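Local coordinates for glycoside hydrolase family 61 (Trichoderma reesei QM6a, PDB 5O2X), which probably cleaves cellulose and related polysaccharides oxidatively at a mononuclear copper centre, as a lytic polysaccharide monooxygenase of family AA9, at residues 15-19 with 20-24. Residues are numbered along the deposited sequence; the frame is centred on the assembly and turned at random. Where two conformers were deposited one is given.
Sequences QAYDP and TTFPY
Asp18 grips the turn that follows it with both carboxylate oxygens and its backbone carbonyl. Asp18 OD1 takes the hydroxyl OG1 of Thr20 at 2.7 Å on its syn lone pair. The backbone N of Thr20 meets the same Asp18 OD1 at 2.9 Å from above the carboxylate plane. The other oxygen, Asp18 OD2, receives OG1 of Thr21 at 2.7 Å, again from well out of that plane. The side-chain bond from OD1 to the amide two residues on is that of an Asx turn. The carbonyl O of Asp18 accepts N of Thr21 at 3.1 Å from above the carbonyl plane, closing a type I beta turn over Asp18-Thr21. A separate i to i+4 bond brings N of Phe22 almost head-on to Asp18 O at 2.8 Å.

With CG beside its own backbone N (chi1 -71°), Phe22 turns back against residues 15-18. Backbone N of Asp18 sits over the centre of one ring face. Tyr17 lies obliquely alongside, planes 81° apart, its CD1 3.4 Å from Phe22 CD2. Farther along, its OH rests on CG of Pro23.

Five hydrogen bonds converging on one aspartate thus fix the turn leading into the short 3-10 segment 22-24, while the Phe22 ring packs against Tyr17 and Pro29 in this loop after strand 12-15; the donors probably favour a charged carboxylate.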
loop_
_atom_site.group_PDB
_atom_site.type_symbol
_atom_site.label_atom_id
_atom_site.label_comp_id
_atom_site.label_asym_id
_atom_site.label_seq_id
_atom_site.Cartn_x
_atom_site.Cartn_y
_atom_site.Cartn_z
ATOM N N GLN A 15 -7.714 9.537 -9.922
ATOM C CA GLN A 15 -7.312 8.459 -10.802
ATOM C C GLN A 15 -5.964 7.912 -10.340
ATOM O O GLN A 15 -5.012 8.664 -10.153
ATOM C CB GLN A 15 -7.201 8.998 -12.215
ATOM C CG GLN A 15 -6.968 7.950 -13.300
ATOM C CD GLN A 15 -6.937 8.567 -14.698
ATOM O OE1 GLN A 15 -6.627 9.735 -14.882
ATOM N NE2 GLN A 15 -7.224 7.745 -15.686
ATOM N N ALA A 16 -5.864 6.600 -10.191
ATOM C CA ALA A 16 -4.585 5.997 -9.865
ATOM C C ALA A 16 -3.792 5.684 -11.144
ATOM O O ALA A 16 -4.300 5.845 -12.250
ATOM C CB ALA A 16 -4.803 4.716 -9.048
ATOM N N TYR A 17 -2.556 5.242 -10.976
ATOM C CA TYR A 17 -1.849 4.697 -12.137
ATOM C C TYR A 17 -2.498 3.393 -12.554
ATOM O O TYR A 17 -2.757 2.551 -11.706
ATOM C CB TYR A 17 -0.367 4.475 -11.819
ATOM C CG TYR A 17 0.393 4.024 -13.029
ATOM C CD1 TYR A 17 0.683 4.937 -14.032
ATOM C CD2 TYR A 17 0.767 2.693 -13.245
ATOM C CE1 TYR A 17 1.328 4.549 -15.189
ATOM C CE2 TYR A 17 1.408 2.298 -14.409
ATOM C CZ TYR A 17 1.649 3.224 -15.392
ATOM O OH TYR A 17 2.261 2.813 -16.550
ATOM N N ASP A 18 -2.760 3.217 -13.845
ATOM C CA ASP A 18 -3.366 1.978 -14.341
ATOM C C ASP A 18 -2.349 1.270 -15.224
ATOM O O ASP A 18 -2.179 1.632 -16.391
ATOM C CB ASP A 18 -4.633 2.253 -15.119
ATOM C CG ASP A 18 -5.316 0.980 -15.574
ATOM O OD1 ASP A 18 -4.714 -0.100 -15.393
ATOM O OD2 ASP A 18 -6.430 1.079 -16.139
ATOM N N PRO A 19 -1.647 0.266 -14.686
ATOM C CA PRO A 19 -0.608 -0.418 -15.466
ATOM C C PRO A 19 -1.183 -1.295 -16.587
ATOM O O PRO A 19 -0.395 -1.815 -17.388
ATOM C CB PRO A 19 0.104 -1.262 -14.395
ATOM C CG PRO A 19 -1.018 -1.615 -13.455
ATOM C CD PRO A 19 -1.826 -0.364 -13.350
ATOM N N THR A 20 -2.495 -1.491 -16.604
ATOM C CA THR A 20 -3.161 -2.251 -17.658
ATOM C C THR A 20 -3.669 -1.379 -18.772
ATOM O O THR A 20 -4.259 -1.896 -19.741
ATOM C CB THR A 20 -4.265 -3.159 -17.099
ATOM O OG1 THR A 20 -5.380 -2.376 -16.629
ATOM C CG2 THR A 20 -3.743 -4.070 -15.999
ATOM N N THR A 21 -3.467 -0.064 -18.662
ATOM C CA THR A 21 -4.004 0.891 -19.635
ATOM C C THR A 21 -2.962 1.905 -20.025
ATOM O O THR A 21 -2.673 2.126 -21.213
ATOM C CB THR A 21 -5.259 1.559 -19.054
ATOM O OG1 THR A 21 -6.211 0.537 -18.730
ATOM C CG2 THR A 21 -5.880 2.535 -20.037
ATOM N N PHE A 22 -2.397 2.608 -19.037
ATOM C CA PHE A 22 -1.492 3.720 -19.328
ATOM C C PHE A 22 -0.273 3.341 -20.150
ATOM O O PHE A 22 0.103 4.156 -21.018
ATOM C CB PHE A 22 -1.040 4.397 -18.031
ATOM C CG PHE A 22 -2.067 5.200 -17.293
ATOM C CD1 PHE A 22 -3.436 5.072 -17.457
ATOM C CD2 PHE A 22 -1.611 6.090 -16.318
ATOM C CE1 PHE A 22 -4.317 5.787 -16.650
ATOM C CE2 PHE A 22 -2.472 6.820 -15.558
ATOM C CZ PHE A 22 -3.826 6.634 -15.671
ATOM N N PRO A 23 0.343 2.155 -19.994
ATOM C CA PRO A 23 1.518 1.853 -20.801
ATOM C C PRO A 23 1.187 1.797 -22.283
ATOM O O PRO A 23 2.092 1.922 -23.125
ATOM C CB PRO A 23 1.967 0.494 -20.273
ATOM C CG PRO A 23 1.475 0.461 -18.858
ATOM C CD PRO A 23 0.162 1.165 -18.924
ATOM N N TYR A 24 -0.081 1.568 -22.619
ATOM C CA TYR A 24 -0.502 1.452 -24.012
ATOM C C TYR A 24 -0.822 2.796 -24.648
ATOM O O TYR A 24 -1.056 2.876 -25.860
ATOM C CB TYR A 24 -1.702 0.518 -24.127
ATOM C CG TYR A 24 -1.425 -0.831 -23.535
ATOM C CD1 TYR A 24 -0.577 -1.721 -24.168
ATOM C CD2 TYR A 24 -2.048 -1.262 -22.353
ATOM C CE1 TYR A 24 -0.344 -2.989 -23.659
ATOM C CE2 TYR A 24 -1.822 -2.512 -21.818
ATOM C CZ TYR A 24 -0.971 -3.386 -22.459
ATOM O OH TYR A 24 -0.785 -4.663 -21.994
#